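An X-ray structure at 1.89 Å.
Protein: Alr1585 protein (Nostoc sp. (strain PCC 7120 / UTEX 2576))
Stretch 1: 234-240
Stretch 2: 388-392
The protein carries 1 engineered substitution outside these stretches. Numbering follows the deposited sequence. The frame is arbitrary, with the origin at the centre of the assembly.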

ATOM      1  N   LEU A 234       8.856 -39.268  12.120  1.00 19.86           N
ATOM      2  CA  LEU A 234       7.638 -39.421  11.351  1.00 20.69           C
ATOM      3  C   LEU A 234       6.509 -40.100  12.110  1.00 21.04           C
ATOM      4  O   LEU A 234       5.369 -39.760  11.886  1.00 19.22           O
ATOM      5  N   ASP A 235       6.836 -41.010  13.012  1.00 21.40           N
ATOM      6  CA  ASP A 235       5.792 -41.694  13.782  1.00 22.31           C
ATOM      7  C   ASP A 235       5.104 -40.839  14.843  1.00 20.40           C
ATOM      8  O   ASP A 235       4.145 -41.300  15.468  1.00 20.05           O
ATOM      9  N   SER A 236       5.538 -39.583  14.995  1.00 18.95           N
ATOM     10  CA  SER A 236       4.837 -38.639  15.833  1.00 18.44           C
ATOM     11  C   SER A 236       3.717 -37.904  15.073  1.00 17.23           C
ATOM     12  O   SER A 236       2.935 -37.164  15.674  1.00 16.16           O
ATOM     13  N   ILE A 237       3.605 -38.152  13.775  1.00 16.89           N
ATOM     14  CA  ILE A 237       2.560 -37.518  12.994  1.00 16.95           C
ATOM     15  C   ILE A 237       1.860 -38.467  11.989  1.00 17.79           C
ATOM     16  O   ILE A 237       0.666 -38.284  11.719  1.00 17.71           O
ATOM     17  N   LEU A 238       2.592 -39.432  11.426  1.00 18.18           N
ATOM     18  CA  LEU A 238       2.013 -40.362  10.459  1.00 18.40           C
ATOM     19  C   LEU A 238       1.582 -41.684  11.062  1.00 18.83           C
ATOM     20  O   LEU A 238       2.208 -42.168  11.964  1.00 18.17           O
ATOM     21  N   VAL A 239       0.543 -42.281  10.487  1.00 20.22           N
ATOM     22  CA  VAL A 239       0.203 -43.673  10.736  1.00 22.57           C
ATOM     23  C   VAL A 239      -0.107 -44.331   9.403  1.00 21.81           C
ATOM     24  O   VAL A 239      -0.617 -43.695   8.448  1.00 20.45           O
ATOM     25  N   GLU A 240       0.144 -45.610   9.367  1.00 22.96           N
ATOM     26  CA  GLU A 240      -0.224 -46.398   8.193  1.00 25.00           C
ATOM     27  C   GLU A 240      -1.716 -46.269   7.947  1.00 23.01           C
ATOM     28  O   GLU A 240      -2.520 -46.422   8.863  1.00 22.67           O
ATOM     29  N   CYS A 388      -4.712 -29.358  14.210  1.00 14.72           N
ATOM     30  CA  CYS A 388      -3.414 -29.960  14.425  1.00 14.87           C
ATOM     31  C   CYS A 388      -3.413 -31.426  14.016  1.00 14.76           C
ATOM     32  O   CYS A 388      -4.466 -32.082  14.037  1.00 15.58           O
ATOM     33  N   PHE A 389      -2.208 -31.912  13.700  1.00 14.56           N
ATOM     34  CA  PHE A 389      -1.952 -33.265  13.285  1.00 14.80           C
ATOM     35  C   PHE A 389      -1.097 -34.019  14.294  1.00 15.05           C
ATOM     36  O   PHE A 389      -0.273 -33.417  15.035  1.00 14.76           O
ATOM     37  N   GLN A 390      -1.305 -35.326  14.335  1.00 14.83           N
ATOM     38  CA  GLN A 390      -0.615 -36.213  15.247  1.00 15.16           C
ATOM     39  C   GLN A 390      -0.896 -37.639  14.827  1.00 15.80           C
ATOM     40  O   GLN A 390      -1.836 -37.898  14.054  1.00 15.54           O
ATOM     41  N   SER A 391      -0.060 -38.568  15.299  1.00 16.33           N
ATOM     42  CA  SER A 391      -0.308 -39.974  15.057  1.00 16.97           C
ATOM     43  C   SER A 391      -1.213 -40.616  16.129  1.00 17.78           C
ATOM     44  O   SER A 391      -1.701 -41.734  15.936  1.00 17.45           O
ATOM     45  N   ASN A 392      -1.393 -39.934  17.259  1.00 16.73           N
ATOM     46  CA  ASN A 392      -2.123 -40.477  18.398  1.00 17.76           C
ATOM     47  C   ASN A 392      -2.783 -39.335  19.168  1.00 17.12           C
ATOM     48  O   ASN A 392      -2.101 -38.582  19.893  1.00 17.56           O
TER

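What holds the two stretches together most firmly? The answer is Ser 391, whose CA-to-CB bond points toward the first stretch and whose chi1 is p, near 60°. That rotamer sets the hydroxyl against the 3-10 segment, where Ser 391 OG donates a short hydrogen bond of 2.6 Å to Asp 235 O. The backbone of the same residue adds a second link: Ser 391 N donates to Ser 236 O at 3.3 Å, a weak bond with an angle of 144° at the hydrogen. One serine therefore engages two successive carbonyls. The turn is also held from within: Leu 234 O accepts hydrogen bonds from Ile 237 N at 3.0 Å and Leu 238 N at 2.8 Å.

Does water contribute to the polar contact? Water 1 donates hydrogen bonds to Ser 236 O at 3.2 Å and to Phe 389 O at 3.1 Å, bridging two carbonyls that, both being acceptors, could not hydrogen-bond to each other. Ser 236 O thus serves both the water and the amide of Ser 391, and it also lies 3.7 Å from Gln 390 CA. Not every close polar pair is a bond: Ile 237 O and Gln 390 O approach to 3.4 Å, but both are acceptors. They come close where the backbones do, with Ile 237 CA and Gln 390 CA 4.1 Å apart.

Which other side chain points in? Val 239 does, its CA-to-CB bond directed toward the second stretch and its chi1 m, at -74°. Val 239 CG1 rests 3.6 Å from Ser 391 O and 3.9 Å from Ser 391 CB, so the valine packs against the serine's backbone and its methylene alike. Leu 238 takes part through its main chain instead, with Leu 238 O 3.5 Å from Ser 391 CB, while its CA-to-CB bond points away (rotamer m, t). Ser 391 is thus hemmed in by the turn and the strand residue that follows, and it has the largest area covered of any residue in either stretch.

How do side chains that do not point in still pack? Ile 237 starts away from the second stretch, yet its extended t, t conformation carries CD1 to within 3.9 Å of Phe 389 CB, making an apolar contact. Phe 389 leaves its strand sideways with chi1 m, and the end of its side chain leads away, so it is the base of the side chain that meets the isoleucine. The CA-to-CB bond of Gln 390 also points away; its chi1 is p and its chi2, at -105°, lies between wells, and its amide finds hydrogen bonds elsewhere in the structure. The CA-to-CB bonds of Asp 235 and Ser 236, both p at chi1, point away as well, and it is their backbone carbonyls that meet Ser 391.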

ATOM      1  CB  LEU A 234       7.881 -40.127  10.013  1.00 22.35           C
ATOM      2  CG  LEU A 234       8.644 -39.310   8.957  1.00 23.36           C
ATOM      3  CD1 LEU A 234       8.882 -40.219   7.756  1.00 26.00           C
ATOM      4  CD2 LEU A 234       7.883 -38.085   8.538  1.00 22.86           C
ATOM      5  CB  ASP A 235       6.276 -43.037  14.342  1.00 24.82           C
ATOM      6  CG  ASP A 235       7.247 -42.912  15.462  1.00 27.64           C
ATOM      7  OD1 ASP A 235       7.622 -41.824  15.894  1.00 29.24           O
ATOM      8  OD2 ASP A 235       7.627 -43.959  15.966  1.00 33.44           O
ATOM      9  CB  SER A 236       5.780 -37.626  16.477  1.00 19.22           C
ATOM     10  OG  SER A 236       6.195 -36.729  15.454  1.00 20.80           O
ATOM     11  CB  ILE A 237       3.116 -36.247  12.283  1.00 16.63           C
ATOM     12  CG1 ILE A 237       2.022 -35.368  11.725  1.00 15.93           C
ATOM     13  CG2 ILE A 237       4.131 -36.591  11.176  1.00 16.47           C
ATOM     14  CD1 ILE A 237       2.495 -34.004  11.243  1.00 16.03           C
ATOM     15  CB  LEU A 238       3.012 -40.628   9.322  1.00 18.95           C
ATOM     16  CG  LEU A 238       3.513 -39.392   8.580  1.00 18.42           C
ATOM     17  CD1 LEU A 238       4.321 -39.794   7.373  1.00 19.44           C
ATOM     18  CD2 LEU A 238       2.376 -38.472   8.166  1.00 18.14           C
ATOM     19  CB  VAL A 239      -0.999 -43.968  11.651  1.00 25.15           C
ATOM     20  CG1 VAL A 239      -0.660 -43.700  13.120  1.00 26.21           C
ATOM     21  CG2 VAL A 239      -2.180 -43.186  11.167  1.00 25.31           C
ATOM     22  CB  GLU A 240       0.088 -47.867   8.394  1.00 29.79           C
ATOM     23  CG  GLU A 240       1.497 -48.235   8.086  1.00 35.37           C
ATOM     24  CD  GLU A 240       1.740 -49.732   8.229  1.00 40.15           C
ATOM     25  OE1 GLU A 240       0.797 -50.540   8.124  1.00 44.48           O
ATOM     26  OE2 GLU A 240       2.894 -50.079   8.488  1.00 45.20           O
ATOM     27  CB  CYS A 388      -2.940 -29.771  15.864  1.00 15.53           C
ATOM     28  SG  CYS A 388      -3.730 -30.811  17.112  1.00 15.74           S
ATOM     29  CB  PHE A 389      -1.287 -33.290  11.900  1.00 14.15           C
ATOM     30  CG  PHE A 389      -2.189 -32.924  10.790  1.00 14.91           C
ATOM     31  CD1 PHE A 389      -3.189 -33.807  10.345  1.00 14.96           C
ATOM     32  CD2 PHE A 389      -2.039 -31.700  10.115  1.00 15.13           C
ATOM     33  CE1 PHE A 389      -4.034 -33.437   9.297  1.00 15.66           C
ATOM     34  CE2 PHE A 389      -2.873 -31.352   9.076  1.00 15.07           C
ATOM     35  CZ  PHE A 389      -3.869 -32.214   8.658  1.00 15.61           C
ATOM     36  CB  GLN A 390      -1.088 -36.055  16.667  1.00 15.11           C
ATOM     37  CG  GLN A 390      -2.600 -36.172  16.826  1.00 15.14           C
ATOM     38  CD  GLN A 390      -3.254 -34.830  17.061  1.00 15.02           C
ATOM     39  OE1 GLN A 390      -3.159 -34.278  18.143  1.00 15.30           O
ATOM     40  NE2 GLN A 390      -3.977 -34.325  16.063  1.00 15.68           N
ATOM     41  CB  SER A 391       0.998 -40.746  14.981  1.00 17.73           C
ATOM     42  OG  SER A 391       1.729 -40.625  16.187  1.00 16.98           O
ATOM     43  CB  ASN A 392      -1.178 -41.285  19.311  1.00 18.20           C
ATOM     44  CG  ASN A 392      -1.899 -41.985  20.455  1.00 19.40           C
ATOM     45  OD1 ASN A 392      -2.820 -41.472  21.036  1.00 20.64           O
ATOM     46  ND2 ASN A 392      -1.424 -43.138  20.815  1.00 21.21           N
TER
HETATM   47  O   HOH W   1       2.805 -33.949  15.364  1.00 19.17           O